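Local coordinates for malate synthase (Haloferax volcanii, PDB 3OYX) that catalyses the magnesium-dependent Claisen condensation of acetyl-CoA with glyoxylate, followed by hydrolysis of malyl-CoA to malate, in the glyoxylate cycle, at the glyoxylic acid site. Sequence-based numbering; all coordinates share one arbitrary frame.

The glyoxylic acid site. Residues 84, 156, 158, 189-192, 231, 257, 388, 390. With GLV (glyoxylic acid), chain B; GLV (glyoxylic acid), chain C; MG (magnesium ion), chain D.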
ATOM      1  N   ARG A  84     -20.021   6.604 -19.719  1.00 44.11           N
ATOM      2  CA  ARG A  84     -19.825   7.175 -18.432  1.00 43.80           C
ATOM      3  C   ARG A  84     -20.894   8.209 -18.203  1.00 45.28           C
ATOM      4  O   ARG A  84     -20.995   9.171 -18.991  1.00 46.45           O
ATOM      5  CB  ARG A  84     -18.438   7.811 -18.321  1.00 43.82           C
ATOM      6  CG  ARG A  84     -18.208   8.473 -16.949  1.00 44.55           C
ATOM      7  CD  ARG A  84     -16.755   8.613 -16.587  1.00 45.67           C
ATOM      8  NE  ARG A  84     -16.058   9.710 -17.233  1.00 46.95           N
ATOM      9  CZ  ARG A  84     -14.855  10.167 -16.867  1.00 49.76           C
ATOM     10  NH1 ARG A  84     -14.213   9.680 -15.792  1.00 50.44           N
ATOM     11  NH2 ARG A  84     -14.314  11.179 -17.543  1.00 45.11           N
ATOM     12  N   ILE A 156     -15.181   4.520 -11.353  1.00 36.02           N
ATOM     13  CA  ILE A 156     -13.907   5.149 -11.383  1.00 36.79           C
ATOM     14  C   ILE A 156     -13.498   5.270  -9.922  1.00 38.69           C
ATOM     15  O   ILE A 156     -14.253   5.825  -9.078  1.00 40.83           O
ATOM     16  CB  ILE A 156     -13.945   6.565 -12.023  1.00 37.18           C
ATOM     17  CG1 ILE A 156     -14.587   6.579 -13.431  1.00 37.51           C
ATOM     18  CG2 ILE A 156     -12.521   7.083 -12.152  1.00 36.43           C
ATOM     19  CD1 ILE A 156     -13.912   5.731 -14.480  1.00 34.93           C
ATOM     20  N   GLU A 158     -11.577   7.281  -7.755  1.00 38.98           N
ATOM     21  CA  GLU A 158     -10.863   8.569  -7.815  1.00 39.82           C
ATOM     22  C   GLU A 158     -11.055   9.435  -6.588  1.00 39.21           C
ATOM     23  O   GLU A 158     -11.067  10.690  -6.685  1.00 39.04           O
ATOM     24  CB  GLU A 158     -11.268   9.357  -9.070  1.00 40.41           C
ATOM     25  CG  GLU A 158     -12.764   9.573  -9.269  1.00 43.38           C
ATOM     26  CD  GLU A 158     -13.117   9.980 -10.720  1.00 47.40           C
ATOM     27  OE1 GLU A 158     -12.209  10.352 -11.502  1.00 50.28           O
ATOM     28  OE2 GLU A 158     -14.307   9.904 -11.085  1.00 45.75           O
ATOM     29  N   GLY A 189      -8.793   6.640 -11.578  1.00 41.61           N
ATOM     30  CA  GLY A 189      -8.894   7.968 -12.173  1.00 41.84           C
ATOM     31  C   GLY A 189      -7.907   8.857 -11.481  1.00 42.79           C
ATOM     32  O   GLY A 189      -8.245   9.631 -10.582  1.00 41.45           O
ATOM     33  N   GLU A 190      -6.660   8.724 -11.923  1.00 44.39           N
ATOM     34  CA  GLU A 190      -5.547   9.471 -11.327  1.00 44.94           C
ATOM     35  C   GLU A 190      -5.752  10.990 -11.305  1.00 45.44           C
ATOM     36  O   GLU A 190      -5.144  11.676 -10.460  1.00 46.44           O
ATOM     37  CB  GLU A 190      -4.193   9.136 -11.971  1.00 45.08           C
ATOM     38  CG  GLU A 190      -3.565   7.905 -11.400  1.00 42.67           C
ATOM     39  CD  GLU A 190      -3.978   6.671 -12.133  1.00 43.07           C
ATOM     40  OE1 GLU A 190      -5.016   6.673 -12.840  1.00 43.27           O
ATOM     41  OE2 GLU A 190      -3.250   5.670 -12.016  1.00 41.10           O
ATOM     42  N   VAL A 191      -6.576  11.521 -12.205  1.00 44.63           N
ATOM     43  CA  VAL A 191      -6.748  12.988 -12.241  1.00 45.13           C
ATOM     44  C   VAL A 191      -7.528  13.500 -11.009  1.00 45.41           C
ATOM     45  O   VAL A 191      -6.985  14.232 -10.187  1.00 46.91           O
ATOM     46  CB  VAL A 191      -7.329  13.535 -13.583  1.00 43.99           C
ATOM     47  CG1 VAL A 191      -7.268  15.049 -13.585  1.00 42.70           C
ATOM     48  CG2 VAL A 191      -6.482  13.026 -14.736  1.00 44.76           C
ATOM     49  N   ASP A 192      -8.792  13.127 -10.880  1.00 44.49           N
ATOM     50  CA  ASP A 192      -9.581  13.573  -9.777  1.00 43.62           C
ATOM     51  C   ASP A 192      -9.012  13.031  -8.481  1.00 43.98           C
ATOM     52  O   ASP A 192      -9.092  13.714  -7.446  1.00 44.22           O
ATOM     53  CB  ASP A 192     -10.988  13.082  -9.977  1.00 45.21           C
ATOM     54  CG  ASP A 192     -11.737  13.919 -10.978  1.00 46.76           C
ATOM     55  OD1 ASP A 192     -11.708  15.140 -10.768  1.00 48.41           O
ATOM     56  OD2 ASP A 192     -12.320  13.375 -11.953  1.00 45.24           O
ATOM     57  N   PRO A 231      -6.287   7.854 -17.179  1.00 44.74           N
ATOM     58  CA  PRO A 231      -5.864   8.567 -18.393  1.00 46.07           C
ATOM     59  C   PRO A 231      -4.414   8.890 -18.303  1.00 47.65           C
ATOM     60  O   PRO A 231      -3.945   9.202 -17.211  1.00 48.73           O
ATOM     61  CB  PRO A 231      -6.644   9.883 -18.360  1.00 45.21           C
ATOM     62  CG  PRO A 231      -7.363   9.924 -17.057  1.00 44.76           C
ATOM     63  CD  PRO A 231      -7.280   8.583 -16.380  1.00 44.38           C
ATOM     64  N   TRP A 257      -6.688   3.347 -19.600  1.00 44.23           N
ATOM     65  CA  TRP A 257      -7.450   4.340 -20.347  1.00 44.86           C
ATOM     66  C   TRP A 257      -6.730   4.726 -21.679  1.00 46.12           C
ATOM     67  O   TRP A 257      -5.488   4.685 -21.763  1.00 46.84           O
ATOM     68  CB  TRP A 257      -7.558   5.545 -19.443  1.00 43.30           C
ATOM     69  CG  TRP A 257      -8.710   6.465 -19.643  1.00 43.17           C
ATOM     70  CD1 TRP A 257      -8.968   7.265 -20.736  1.00 43.72           C
ATOM     71  CD2 TRP A 257      -9.695   6.787 -18.674  1.00 42.62           C
ATOM     72  NE1 TRP A 257     -10.073   8.039 -20.512  1.00 41.44           N
ATOM     73  CE2 TRP A 257     -10.528   7.781 -19.242  1.00 45.34           C
ATOM     74  CE3 TRP A 257      -9.938   6.360 -17.352  1.00 46.38           C
ATOM     75  CZ2 TRP A 257     -11.607   8.336 -18.542  1.00 44.21           C
ATOM     76  CZ3 TRP A 257     -11.038   6.886 -16.667  1.00 41.66           C
ATOM     77  CH2 TRP A 257     -11.845   7.865 -17.266  1.00 45.99           C
ATOM     78  N   ASP A 388      -9.639  19.513 -18.662  1.00 91.40           N
ATOM     79  CA  ASP A 388     -11.017  19.604 -18.118  1.00 91.41           C
ATOM     80  C   ASP A 388     -11.186  20.051 -16.637  1.00 91.33           C
ATOM     81  O   ASP A 388     -10.311  20.729 -16.050  1.00 91.89           O
ATOM     82  CB  ASP A 388     -11.932  18.405 -18.513  1.00 91.25           C
ATOM     83  CG  ASP A 388     -11.249  17.030 -18.438  1.00 90.04           C
ATOM     84  OD1 ASP A 388     -10.731  16.628 -17.372  1.00 86.51           O
ATOM     85  OD2 ASP A 388     -11.302  16.317 -19.463  1.00 89.21           O
ATOM     86  N   ALA A 390     -11.470  18.142 -14.070  1.00 86.67           N
ATOM     87  CA  ALA A 390     -10.481  17.327 -13.371  1.00 85.38           C
ATOM     88  C   ALA A 390      -9.046  17.920 -13.400  1.00 84.17           C
ATOM     89  O   ALA A 390      -8.369  17.987 -12.353  1.00 83.87           O
ATOM     90  CB  ALA A 390     -10.528  15.881 -13.896  1.00 84.98           C
TER
HETATM   91  C1  GLV B 501     -10.721  10.029 -14.511  1.00 38.12           C
HETATM   92  O1  GLV B 501     -11.861  10.506 -14.486  1.00 42.28           O
HETATM   93  C2  GLV B 501      -9.728  10.867 -13.826  1.00 42.24           C
HETATM   94  O2  GLV B 501      -8.538  10.597 -13.972  1.00 41.03           O
HETATM   95  O3  GLV B 501     -10.158  11.861 -13.005  1.00 38.02           O
HETATM   96  C1  GLV C 502     -10.228  12.609 -19.003  1.00 79.48           C
HETATM   97  O1  GLV C 502     -11.073  12.603 -19.898  1.00 82.33           O
HETATM   98  C2  GLV C 502     -10.628  12.693 -17.572  1.00 77.68           C
HETATM   99  O2  GLV C 502     -10.055  13.414 -16.747  1.00 76.86           O
HETATM  100  O3  GLV C 502     -11.649  11.949 -17.178  1.00 71.04           O
HETATM  101 MG    MG D 601     -12.180  11.762 -13.083  1.00 46.99          MG
HETATM  102  O   HOH W   1     -12.292  13.216 -14.836  1.00 44.93           O
HETATM  103  O   HOH W   2     -14.256  11.669 -13.154  1.00 41.54           O
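Glyoxylate (GLV, chain B) chelates the magnesium ion through its aldehyde oxygen O1, 1.9 Å from MG, and its carboxylate oxygen O3. Glu158 and Asp192 each give one carboxylate oxygen, OE1 and OD2, and with two waters make the coordination near octahedral. Glu158, extended beyond a crowded first torsion (chi1 53°), also holds water 2 through OE2 at 2.7 Å. The substrate carboxylate lies at the start of helix 190-196: Val191 N donates to O2 and Asp192 N to O3, both at 2.8 Å, and the helix dipole may steady its charge. Pro231 CG and CD pack against O2, while C1 sits above the Trp257 indole plane, out beyond the rim, with CH2 at 3.7 Å. Arg84, CG anti to the backbone N (chi1 178°) and chain bent at chi3, presents its guanidinium edge-on; NH1 reaches O1 at 2.8 Å, 5° out of plane, and with the metal would probably polarise the carbonyl. NH2 salt-bridges O3 of a second glyoxylate (chain C), perhaps from crystallisation and possibly lying where acetyl-CoA would approach; this O3 meets metal-bound water 1. An alanine at Arg84 would remove both N-H grips and would probably leave the aldehyde less polarised. The Trp257 edge at CZ2 abuts one guanidinium face, a T-shaped contact, and Pro231 CD covers an indole face. Poorly ordered Asp388, the predicted proton acceptor, flanks the second glyoxylate. The pocket orients and activates glyoxylate for attack by the acetyl-CoA enolate.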